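Local atomic coordinates of isochorismatase family protein family (Burkholderia thailandensis, PDB entry 3TXY), a protein that is of unknown function, though its fold is that of isochorismatase-like hydrolases and it may share a hydrolase activity. Residues 8-12 with 127-131; 134-138 with 168-172; 140-145 with 176-180; 154-159 with 180-186. All coordinates share one frame; numbering follows the deposited sequence.

Contact 1 of 4, residues 8-12 with 127-131; sequences PTLNP and TDIVL
Asn11 and Asp128 are joined twice. The backbone N of Asn11 gives its hydrogen to Asp128 OD2 at 2.8 Å, coming from above the carboxylate plane, while Asn11 ND2 reaches Asp128 OD1 at 2.9 Å in an almost straight bond (173° at the hydrogen). This second bond runs in the amide plane and lands on the syn lone pair of OD1, even though amide and carboxylate are turned 75° against each other. With chi1 at -65°, Asn11 CG stands anti to its own carbonyl carbon, which folds the amide back beside the backbone N; both donors of the residue therefore face one carboxylate. Thr127 OG1 adds a 2.7 Å bond to Asp128 OD1, from above the plane, and Asn153 ND2 is a further donor to the same oxygen. So many donors should fix the rotation of the carboxylate and would favour its charged form.

The close-packed side is apolar. Leu10 turns CD2 inward to Val130 CG2 (4.1 Å), the two side chains crossing at about a right angle, and it also touches Val155 and helix 186-194. On the looser side Asn11 is exposed, and a water bridges the wider gap between Thr9 and Asp128, donating to Asp128 OD2 at 2.6 Å and to Thr9 O at 3.0 Å. Thr9, also exposed, packs on Lys74 of the second subunit. An irregular N-terminal segment is thus tied to the start of strand 128-134, a central strand of the parallel sheet in this alpha/beta isochorismatase-like fold.

Contact 2 of 4, residues 134-138 with 168-172; sequences IATNI and AQTFA
Thr136 OG1 donates to Gln169 OE1 at 2.7 Å where two helices of the isochorismatase-like alpha/beta fold meet: the first turn of helix 136-149, which follows a cis peptide before Ala135, and the early part of helix 166-180. The hydroxyl lies 15° from the carbonyl plane of the Gln169 amide. Gln169 starts out away from the partner helix, but the bend at chi2 (84°) brings its amide back to Thr136. The other end of that amide is also used, NE2 bonding to Val161 O, so both polar atoms of this buried glutamine are satisfied and the amide's orientation is set.

Asn137 is served in the same way. Its OD1 accepts from Thr163 OG1, while ND2 donates to the backbone Ala168 O at 3.0 Å, with an angle of 164° at the hydrogen and the acceptor close to the amide plane. Ala168 O already takes the helical bond from Ala172 N at 3.1 Å. The two donors reach the oxygen from opposite faces of its carbonyl plane, so one oxygen can accept both.

Beyond these bonds, Asn137 O accepts from Arg145 of the second subunit, and Phe171 stacks on its counterpart Phe171 there, which places this helix pair at the dimer interface. Alanines face the partner helix here: Ala172 CB lies 3.7 Å from Asn137 ND2 and 3.8 Å from Thr136 CG2.

Contact 3 of 4, residues 140-145 with 176-180; sequences VESTAR and IFPKL
The Phe177 ring meets helix 140-145 with its edge: Glu141 CB lies in the ring plane, 3.8 Å from CE1, and Glu141 CG is about as near to the same carbon. Val140 CG1 and Ala144 CB reach the ring obliquely, at CZ and CE1. The Glu141 carboxylate stands steeply to the ring, the planes 76° apart. In the Arg145 guanidinium plane lies Glu141 OE2, gripped side-on by two nitrogens of the arginine, NH2 at 2.9 Å and NE at 3.0 Å. NE points to the anti lone pair of that oxygen, whereas NH2 meets it nearly along the C-O axis.

This salt bridge spans one turn of helix 136-149. Glu141 reaches it because its CG is anti to the backbone N (chi1 179°) and the chain beyond stays extended. Ile176 lies beside the pair, with CG2 3.7 Å from Glu141 OE2 and CD1 3.7 Å from Arg145 NH2, an apolar neighbour that would strengthen the attraction between the charges.

Helices 136-149 and 166-180 pack here side by side in the alpha/beta fold, the short segments running 22° apart with axes 10.7 Å from each other. They also take part in the dimer interface: Arg145 NH2 bonds to Asn137 O of the second subunit, and Arg145 NH1 to Ser142 OG of that same chain. At the far end of the contact, Leu180 places CD2 3.7 Å from Arg145 CG, crossing the arginine at about a right angle, while its CD1 rests on Ala144 CB at 4.2 Å.

Contact 4 of 4, residues 154-159 with 180-186; sequences VVVVSD and LGQVATA
Val154 O is held by two donors, the backbone N of Gln182 at 2.9 Å, in the carbonyl plane, and a water at the same distance that also accepts from Gln182 NE2. From there the parallel strands 154-157 and 182-184 run on together, closing a beta-alpha-beta crossover whose helix is 166-180. Val156 N bonds to Gln182 O at 2.8 Å, Val156 O takes Ala184 N, and Ser158 N ends the series on Ala184 O, tilted 28° from the carbonyl plane. The strand axes are 4.7 Å apart, and Gly181, with no side chain, brings its CA within 3.2 Å of Val154 O.

The two faces of the sheet are lined differently. On one, Val156 and Val183 pack against Phe177 of the crossover helix. On the other, Val155, Val157, Gln182 and Ala184 lie together; Val155 CG2 touches Gln182 NE2, whose amide also donates to Thr9 O and so ties in the N-terminal segment. Strand 182-184 is outermost in this chain, and its outer side meets the second subunit: Val183 N bonds to Asp76 of that subunit, and Gly181 makes backbone bonds to it.

Where the first strand turns a corner at Ser158 and Asp159, a side chain takes over from the main chain as acceptor. With chi1 of 55°, Asp159 CG sits between its backbone N and carbonyl carbon, and its OD1 offers the syn lone pair to Ala186 N, at the start of helix 186-194, over 2.9 Å and with 169° at the hydrogen.

How the contacts relate
Contacts 2, 3 and 4 are buried, whereas contact 1 is only partly so and keeps a wet, exposed side. Contacts 2 and 3 hold the same two helices, 136-149 and 166-180, at successive levels: amides and a hydroxyl bond across near the start, whereas further along the helices meet through apolar packing beside a salt bridge internal to helix 136-149. Contact 4 shares Leu180 with contact 3, and Phe177 CB lies 3.6 Å from Val183 CG2, joining helix layer to sheet. Contacts 1 and 4 use neighbouring strands, linked through Val155; main-chain bonding dominates in contact 4, a carboxylate in contact 1. All four reach the second subunit, contact 1 through Thr9 alone.

Contact 1 of 4, residues 8-12 with 127-131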
loop_
_atom_site.group_PDB
_atom_site.type_symbol
_atom_site.label_atom_id
_atom_site.label_comp_id
_atom_site.label_asym_id
_atom_site.label_seq_id
_atom_site.Cartn_x
_atom_site.Cartn_y
_atom_site.Cartn_z
ATOM N N PRO A 8 2.619 7.494 -21.853
ATOM C CA PRO A 8 1.436 7.161 -21.074
ATOM C C PRO A 8 0.217 7.924 -21.558
ATOM O O PRO A 8 0.344 8.978 -22.190
ATOM C CB PRO A 8 1.819 7.620 -19.665
ATOM C CG PRO A 8 2.764 8.745 -19.894
ATOM C CD PRO A 8 3.569 8.310 -21.082
ATOM N N THR A 9 -0.956 7.384 -21.273
ATOM C CA THR A 9 -2.195 8.084 -21.530
ATOM C C THR A 9 -2.523 8.960 -20.331
ATOM O O THR A 9 -2.584 8.457 -19.193
ATOM C CB THR A 9 -3.365 7.114 -21.724
ATOM O OG1 THR A 9 -3.083 6.228 -22.815
ATOM C CG2 THR A 9 -4.634 7.896 -22.013
ATOM N N LEU A 10 -2.731 10.255 -20.589
ATOM C CA LEU A 10 -3.048 11.206 -19.531
ATOM C C LEU A 10 -4.250 12.058 -19.888
ATOM O O LEU A 10 -4.292 12.653 -20.976
ATOM C CB LEU A 10 -1.865 12.158 -19.280
ATOM C CG LEU A 10 -0.618 11.688 -18.543
ATOM C CD1 LEU A 10 0.329 12.872 -18.489
ATOM C CD2 LEU A 10 -0.966 11.190 -17.152
ATOM N N ASN A 11 -5.196 12.170 -18.954
ATOM C CA ASN A 11 -6.239 13.195 -19.038
ATOM C C ASN A 11 -5.648 14.582 -18.769
ATOM O O ASN A 11 -4.604 14.680 -18.114
ATOM C CB ASN A 11 -7.347 12.880 -18.033
ATOM C CG ASN A 11 -8.066 11.605 -18.372
ATOM O OD1 ASN A 11 -8.701 11.523 -19.427
ATOM N ND2 ASN A 11 -7.975 10.600 -17.500
ATOM N N PRO A 12 -6.297 15.661 -19.267
ATOM C CA PRO A 12 -5.795 17.021 -19.009
ATOM C C PRO A 12 -5.766 17.415 -17.533
ATOM O O PRO A 12 -5.000 18.290 -17.129
ATOM C CB PRO A 12 -6.793 17.927 -19.741
ATOM C CG PRO A 12 -7.536 17.051 -20.672
ATOM C CD PRO A 12 -7.501 15.658 -20.115
ATOM N N THR A 127 -7.911 14.074 -11.888
ATOM C CA THR A 127 -8.251 12.670 -12.095
ATOM C C THR A 127 -7.013 11.773 -12.216
ATOM O O THR A 127 -7.106 10.570 -11.990
ATOM C CB THR A 127 -9.079 12.503 -13.381
ATOM O OG1 THR A 127 -8.298 12.961 -14.492
ATOM C CG2 THR A 127 -10.376 13.305 -13.289
ATOM N N ASP A 128 -5.863 12.372 -12.565
ATOM C CA ASP A 128 -4.651 11.659 -12.911
ATOM C C ASP A 128 -3.516 12.225 -12.041
ATOM O O ASP A 128 -3.411 13.445 -11.871
ATOM C CB ASP A 128 -4.271 11.893 -14.386
ATOM C CG ASP A 128 -5.244 11.247 -15.395
ATOM O OD1 ASP A 128 -6.465 11.149 -15.120
ATOM O OD2 ASP A 128 -4.771 10.875 -16.499
ATOM N N ILE A 129 -2.680 11.354 -11.490
ATOM C CA ILE A 129 -1.474 11.811 -10.790
ATOM C C ILE A 129 -0.214 11.227 -11.416
ATOM O O ILE A 129 -0.169 10.052 -11.795
ATOM C CB ILE A 129 -1.497 11.612 -9.246
ATOM C CG1 ILE A 129 -1.445 10.143 -8.822
ATOM C CG2 ILE A 129 -2.714 12.293 -8.626
ATOM C CD1 ILE A 129 -1.290 9.979 -7.307
ATOM N N VAL A 130 0.791 12.087 -11.547
ATOM C CA VAL A 130 2.120 11.702 -11.968
ATOM C C VAL A 130 2.994 11.746 -10.724
ATOM O O VAL A 130 3.144 12.786 -10.085
ATOM C CB VAL A 130 2.639 12.608 -13.100
ATOM C CG1 VAL A 130 4.129 12.355 -13.360
ATOM C CG2 VAL A 130 1.784 12.375 -14.349
ATOM N N LEU A 131 3.563 10.586 -10.392
ATOM C CA LEU A 131 4.262 10.368 -9.142
ATOM C C LEU A 131 5.777 10.278 -9.314
ATOM O O LEU A 131 6.288 9.548 -10.163
ATOM C CB LEU A 131 3.715 9.085 -8.526
ATOM C CG LEU A 131 3.456 8.874 -7.054
ATOM C CD1 LEU A 131 2.924 10.073 -6.270
ATOM C CD2 LEU A 131 2.477 7.689 -6.948
HETATM O O HOH W 1 -5.129 8.521 -17.652
#

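Contact 2 of 4, residues 134-138 with 168-172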
loop_
_atom_site.group_PDB
_atom_site.type_symbol
_atom_site.label_atom_id
_atom_site.label_comp_id
_atom_site.label_asym_id
_atom_site.label_seq_id
_atom_site.Cartn_x
_atom_site.Cartn_y
_atom_site.Cartn_z
ATOM N N ILE A 134 10.997 9.442 -3.413
ATOM C CA ILE A 134 11.835 8.488 -2.704
ATOM C C ILE A 134 11.044 7.985 -1.478
ATOM O O ILE A 134 10.385 8.810 -0.837
ATOM C CB ILE A 134 13.135 9.188 -2.191
ATOM C CG1 ILE A 134 13.871 9.920 -3.327
ATOM C CG2 ILE A 134 14.023 8.189 -1.464
ATOM C CD1 ILE A 134 14.804 11.004 -2.805
ATOM N N ALA A 135 11.056 6.687 -1.115
ATOM C CA ALA A 135 11.611 5.570 -1.883
ATOM C C ALA A 135 10.512 4.920 -2.728
ATOM O O ALA A 135 9.349 4.903 -2.360
ATOM C CB ALA A 135 12.223 4.530 -0.951
ATOM N N THR A 136 10.906 4.372 -3.865
ATOM C CA THR A 136 9.987 3.731 -4.802
ATOM C C THR A 136 9.037 2.772 -4.107
ATOM O O THR A 136 7.824 2.859 -4.296
ATOM C CB THR A 136 10.766 2.965 -5.885
ATOM O OG1 THR A 136 11.771 3.839 -6.432
ATOM C CG2 THR A 136 9.828 2.506 -6.998
ATOM N N ASN A 137 9.583 1.879 -3.293
ATOM C CA ASN A 137 8.778 0.854 -2.635
ATOM C C ASN A 137 8.079 1.272 -1.356
ATOM O O ASN A 137 7.318 0.491 -0.802
ATOM C CB ASN A 137 9.617 -0.386 -2.303
ATOM C CG ASN A 137 10.534 -0.783 -3.413
ATOM O OD1 ASN A 137 11.526 -0.084 -3.678
ATOM N ND2 ASN A 137 10.241 -1.913 -4.062
ATOM N N ILE A 138 8.371 2.456 -0.827
ATOM C CA ILE A 138 7.854 2.820 0.480
ATOM C C ILE A 138 6.832 3.952 0.305
ATOM O O ILE A 138 5.672 3.677 0.018
ATOM C CB ILE A 138 9.012 3.151 1.452
ATOM C CG1 ILE A 138 9.967 1.959 1.576
ATOM C CG2 ILE A 138 8.486 3.621 2.805
ATOM C CD1 ILE A 138 9.364 0.660 2.123
ATOM N N ALA A 168 14.875 -4.016 -5.949
ATOM C CA ALA A 168 13.638 -3.418 -5.414
ATOM C C ALA A 168 12.999 -2.479 -6.411
ATOM O O ALA A 168 11.786 -2.480 -6.591
ATOM C CB ALA A 168 13.903 -2.689 -4.112
ATOM N N GLN A 169 13.816 -1.694 -7.098
ATOM C CA GLN A 169 13.298 -0.828 -8.154
ATOM C C GLN A 169 12.574 -1.653 -9.195
ATOM O O GLN A 169 11.429 -1.372 -9.543
ATOM C CB GLN A 169 14.420 -0.059 -8.818
ATOM C CG GLN A 169 13.944 0.889 -9.923
ATOM C CD GLN A 169 13.468 2.235 -9.394
ATOM O OE1 GLN A 169 13.225 2.391 -8.197
ATOM N NE2 GLN A 169 13.379 3.231 -10.293
ATOM N N THR A 170 13.253 -2.681 -9.686
ATOM C CA THR A 170 12.690 -3.523 -10.722
ATOM C C THR A 170 11.423 -4.223 -10.278
ATOM O O THR A 170 10.465 -4.283 -11.040
ATOM C CB THR A 170 13.728 -4.533 -11.252
ATOM O OG1 THR A 170 14.761 -3.785 -11.908
ATOM C CG2 THR A 170 13.075 -5.510 -12.260
ATOM N N PHE A 171 11.413 -4.738 -9.053
ATOM C CA PHE A 171 10.219 -5.387 -8.532
ATOM C C PHE A 171 9.011 -4.447 -8.554
ATOM O O PHE A 171 7.967 -4.802 -9.053
ATOM C CB PHE A 171 10.430 -5.909 -7.115
ATOM C CG PHE A 171 9.293 -6.735 -6.644
ATOM C CD1 PHE A 171 8.231 -6.161 -5.958
ATOM C CD2 PHE A 171 9.240 -8.085 -6.961
ATOM C CE1 PHE A 171 7.159 -6.942 -5.564
ATOM C CE2 PHE A 171 8.168 -8.868 -6.560
ATOM C CZ PHE A 171 7.127 -8.288 -5.867
ATOM N N ALA A 172 9.159 -3.240 -8.007
ATOM C CA ALA A 172 8.052 -2.280 -7.998
ATOM C C ALA A 172 7.636 -1.918 -9.428
ATOM O O ALA A 172 6.463 -1.928 -9.760
ATOM C CB ALA A 172 8.446 -1.013 -7.225
#

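Contact 3 of 4, residues 140-145 with 176-180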
loop_
_atom_site.group_PDB
_atom_site.type_symbol
_atom_site.label_atom_id
_atom_site.label_comp_id
_atom_site.label_asym_id
_atom_site.label_seq_id
_atom_site.Cartn_x
_atom_site.Cartn_y
_atom_site.Cartn_z
ATOM N N VAL A 140 6.479 6.214 -2.135
ATOM C CA VAL A 140 5.938 6.264 -3.494
ATOM C C VAL A 140 4.883 5.164 -3.672
ATOM O O VAL A 140 3.741 5.441 -4.042
ATOM C CB VAL A 140 7.036 6.145 -4.557
ATOM C CG1 VAL A 140 6.407 5.977 -5.954
ATOM C CG2 VAL A 140 7.981 7.355 -4.467
ATOM N N GLU A 141 5.252 3.925 -3.368
ATOM C CA GLU A 141 4.345 2.797 -3.605
ATOM C C GLU A 141 3.071 2.865 -2.764
ATOM O O GLU A 141 1.978 2.586 -3.257
ATOM C CB GLU A 141 5.056 1.472 -3.372
ATOM C CG GLU A 141 4.146 0.265 -3.587
ATOM C CD GLU A 141 4.918 -1.026 -3.737
ATOM O OE1 GLU A 141 6.131 -0.966 -4.060
ATOM O OE2 GLU A 141 4.304 -2.105 -3.535
ATOM N N SER A 142 3.196 3.214 -1.481
ATOM C CA SER A 142 2.020 3.322 -0.610
ATOM C C SER A 142 1.050 4.388 -1.128
ATOM O O SER A 142 -0.175 4.198 -1.105
ATOM C CB SER A 142 2.424 3.636 0.824
ATOM O OG SER A 142 2.898 2.477 1.504
ATOM N N THR A 143 1.598 5.502 -1.608
ATOM C CA THR A 143 0.771 6.549 -2.190
ATOM C C THR A 143 0.114 6.046 -3.479
ATOM O O THR A 143 -1.088 6.290 -3.707
ATOM C CB THR A 143 1.621 7.814 -2.481
ATOM O OG1 THR A 143 2.258 8.254 -1.263
ATOM C CG2 THR A 143 0.745 8.933 -3.058
ATOM N N ALA A 144 0.896 5.340 -4.303
ATOM C CA ALA A 144 0.416 4.771 -5.569
ATOM C C ALA A 144 -0.736 3.770 -5.330
ATOM O O ALA A 144 -1.791 3.841 -5.972
ATOM C CB ALA A 144 1.566 4.088 -6.309
ATOM N N ARG A 145 -0.519 2.850 -4.397
ATOM C CA ARG A 145 -1.546 1.887 -4.037
ATOM C C ARG A 145 -2.848 2.537 -3.562
ATOM O O ARG A 145 -3.933 2.166 -3.984
ATOM C CB ARG A 145 -1.013 0.967 -2.950
ATOM C CG ARG A 145 -0.051 -0.082 -3.484
ATOM C CD ARG A 145 0.471 -0.942 -2.337
ATOM N NE ARG A 145 1.437 -1.946 -2.776
ATOM C CZ ARG A 145 1.213 -3.256 -2.882
ATOM N NH1 ARG A 145 0.039 -3.789 -2.566
ATOM N NH2 ARG A 145 2.203 -4.038 -3.296
ATOM N N ILE A 176 4.474 -4.593 -9.587
ATOM C CA ILE A 176 3.399 -3.913 -8.870
ATOM C C ILE A 176 2.789 -2.778 -9.654
ATOM O O ILE A 176 1.616 -2.770 -9.886
ATOM C CB ILE A 176 3.855 -3.330 -7.509
ATOM C CG1 ILE A 176 4.528 -4.403 -6.643
ATOM C CG2 ILE A 176 2.651 -2.726 -6.785
ATOM C CD1 ILE A 176 3.640 -5.584 -6.287
ATOM N N PHE A 177 3.587 -1.787 -10.022
ATOM C CA PHE A 177 3.043 -0.571 -10.603
ATOM C C PHE A 177 2.244 -0.784 -11.899
ATOM O O PHE A 177 1.231 -0.117 -12.092
ATOM C CB PHE A 177 4.134 0.461 -10.816
ATOM C CG PHE A 177 4.748 0.987 -9.542
ATOM C CD1 PHE A 177 4.108 0.866 -8.310
ATOM C CD2 PHE A 177 5.952 1.666 -9.599
ATOM C CE1 PHE A 177 4.692 1.382 -7.163
ATOM C CE2 PHE A 177 6.534 2.176 -8.462
ATOM C CZ PHE A 177 5.908 2.044 -7.241
ATOM N N PRO A 178 2.697 -1.694 -12.787
ATOM C CA PRO A 178 1.902 -1.938 -14.008
ATOM C C PRO A 178 0.481 -2.431 -13.727
ATOM O O PRO A 178 -0.384 -2.291 -14.592
ATOM C CB PRO A 178 2.716 -3.006 -14.756
ATOM C CG PRO A 178 4.103 -2.842 -14.253
ATOM C CD PRO A 178 3.938 -2.488 -12.797
ATOM N N LYS A 179 0.238 -2.994 -12.542
ATOM C CA LYS A 179 -1.087 -3.472 -12.167
ATOM C C LYS A 179 -2.028 -2.410 -11.577
ATOM O O LYS A 179 -3.266 -2.636 -11.518
ATOM C CB LYS A 179 -0.975 -4.643 -11.197
ATOM C CG LYS A 179 -0.165 -5.793 -11.760
ATOM C CD LYS A 179 0.214 -6.792 -10.702
ATOM C CE LYS A 179 0.776 -8.077 -11.314
ATOM N NZ LYS A 179 1.720 -8.791 -10.424
ATOM N N LEU A 180 -1.455 -1.283 -11.152
ATOM C CA LEU A 180 -2.218 -0.221 -10.518
ATOM C C LEU A 180 -2.119 1.090 -11.310
ATOM O O LEU A 180 -2.760 2.072 -10.965
ATOM C CB LEU A 180 -1.805 -0.060 -9.041
ATOM C CG LEU A 180 -0.353 0.278 -8.715
ATOM C CD1 LEU A 180 0.096 1.616 -9.303
ATOM C CD2 LEU A 180 -0.080 0.253 -7.198
#

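Contact 4 of 4, residues 154-159 with 180-186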
loop_
_atom_site.group_PDB
_atom_site.type_symbol
_atom_site.label_atom_id
_atom_site.label_comp_id
_atom_site.label_asym_id
_atom_site.label_seq_id
_atom_site.Cartn_x
_atom_site.Cartn_y
_atom_site.Cartn_z
ATOM N N VAL A 154 -2.935 6.582 -12.084
ATOM C CA VAL A 154 -1.590 6.789 -11.536
ATOM C C VAL A 154 -0.520 6.504 -12.596
ATOM O O VAL A 154 -0.551 5.472 -13.269
ATOM C CB VAL A 154 -1.319 5.878 -10.330
ATOM C CG1 VAL A 154 0.098 6.095 -9.784
ATOM C CG2 VAL A 154 -2.367 6.072 -9.226
ATOM N N VAL A 155 0.431 7.426 -12.717
ATOM C CA VAL A 155 1.604 7.250 -13.542
ATOM C C VAL A 155 2.820 7.412 -12.633
ATOM O O VAL A 155 2.958 8.434 -11.932
ATOM C CB VAL A 155 1.652 8.287 -14.685
ATOM C CG1 VAL A 155 2.889 8.074 -15.564
ATOM C CG2 VAL A 155 0.364 8.208 -15.500
ATOM N N VAL A 156 3.705 6.423 -12.648
ATOM C CA VAL A 156 4.962 6.497 -11.902
ATOM C C VAL A 156 6.146 6.743 -12.853
ATOM O O VAL A 156 6.279 6.087 -13.881
ATOM C CB VAL A 156 5.203 5.238 -11.068
ATOM C CG1 VAL A 156 6.430 5.411 -10.195
ATOM C CG2 VAL A 156 3.987 4.972 -10.202
ATOM N N VAL A 157 6.989 7.706 -12.486
ATOM C CA VAL A 157 8.073 8.162 -13.345
ATOM C C VAL A 157 9.352 7.409 -12.997
ATOM O O VAL A 157 10.009 7.695 -11.985
ATOM C CB VAL A 157 8.309 9.692 -13.226
ATOM C CG1 VAL A 157 9.435 10.133 -14.153
ATOM C CG2 VAL A 157 7.016 10.460 -13.531
ATOM N N SER A 158 9.722 6.476 -13.875
ATOM C CA SER A 158 10.779 5.525 -13.593
ATOM C C SER A 158 12.132 6.168 -13.303
ATOM O O SER A 158 12.882 5.700 -12.421
ATOM C CB SER A 158 10.911 4.508 -14.741
ATOM O OG SER A 158 11.168 5.145 -15.959
ATOM N N ASP A 159 12.441 7.249 -14.013
ATOM C CA ASP A 159 13.705 7.951 -13.786
ATOM C C ASP A 159 13.581 9.106 -12.799
ATOM O O ASP A 159 14.481 9.951 -12.704
ATOM C CB ASP A 159 14.365 8.368 -15.112
ATOM C CG ASP A 159 13.475 9.205 -15.999
ATOM O OD1 ASP A 159 12.252 9.280 -15.783
ATOM O OD2 ASP A 159 14.034 9.803 -16.957
ATOM N N LEU A 180 -1.455 -1.283 -11.152
ATOM C CA LEU A 180 -2.218 -0.221 -10.518
ATOM C C LEU A 180 -2.119 1.090 -11.310
ATOM O O LEU A 180 -2.760 2.072 -10.965
ATOM C CB LEU A 180 -1.805 -0.060 -9.041
ATOM C CG LEU A 180 -0.353 0.278 -8.715
ATOM C CD1 LEU A 180 0.096 1.616 -9.303
ATOM C CD2 LEU A 180 -0.080 0.253 -7.198
ATOM N N GLY A 181 -1.358 1.102 -12.396
ATOM C CA GLY A 181 -1.192 2.316 -13.158
ATOM C C GLY A 181 -0.226 2.108 -14.307
ATOM O O GLY A 181 -0.083 0.982 -14.815
ATOM N N GLN A 182 0.433 3.201 -14.692
ATOM C CA GLN A 182 1.348 3.231 -15.842
ATOM C C GLN A 182 2.751 3.661 -15.415
ATOM O O GLN A 182 2.898 4.529 -14.569
ATOM C CB GLN A 182 0.851 4.231 -16.892
ATOM C CG GLN A 182 -0.562 4.021 -17.388
ATOM C CD GLN A 182 -0.993 5.141 -18.333
ATOM O OE1 GLN A 182 -0.680 5.114 -19.534
ATOM N NE2 GLN A 182 -1.704 6.121 -17.799
ATOM N N VAL A 183 3.760 3.034 -16.004
ATOM C CA VAL A 183 5.159 3.354 -15.741
ATOM C C VAL A 183 5.735 4.007 -16.990
ATOM O O VAL A 183 5.574 3.490 -18.098
ATOM C CB VAL A 183 5.952 2.101 -15.336
ATOM C CG1 VAL A 183 7.395 2.432 -14.999
ATOM C CG2 VAL A 183 5.301 1.425 -14.125
ATOM N N ALA A 184 6.353 5.167 -16.825
ATOM C CA ALA A 184 6.892 5.911 -17.965
ATOM C C ALA A 184 8.079 6.745 -17.513
ATOM O O ALA A 184 8.268 6.951 -16.317
ATOM C CB ALA A 184 5.807 6.801 -18.548
ATOM N N THR A 185 8.887 7.202 -18.464
ATOM C CA THR A 185 9.979 8.114 -18.159
ATOM C C THR A 185 9.445 9.556 -18.092
ATOM O O THR A 185 8.380 9.869 -18.629
ATOM C CB THR A 185 11.083 8.037 -19.234
ATOM O OG1 THR A 185 10.563 8.519 -20.479
ATOM C CG2 THR A 185 11.620 6.597 -19.401
ATOM N N ALA A 186 10.195 10.429 -17.431
ATOM C CA ALA A 186 9.905 11.857 -17.408
ATOM C C ALA A 186 9.674 12.441 -18.806
ATOM O O ALA A 186 8.756 13.234 -18.999
ATOM C CB ALA A 186 11.053 12.605 -16.725
HETATM O O HOH W 2 -2.800 5.541 -15.123
HETATM O O HOH W 3 -4.209 4.032 -12.152
#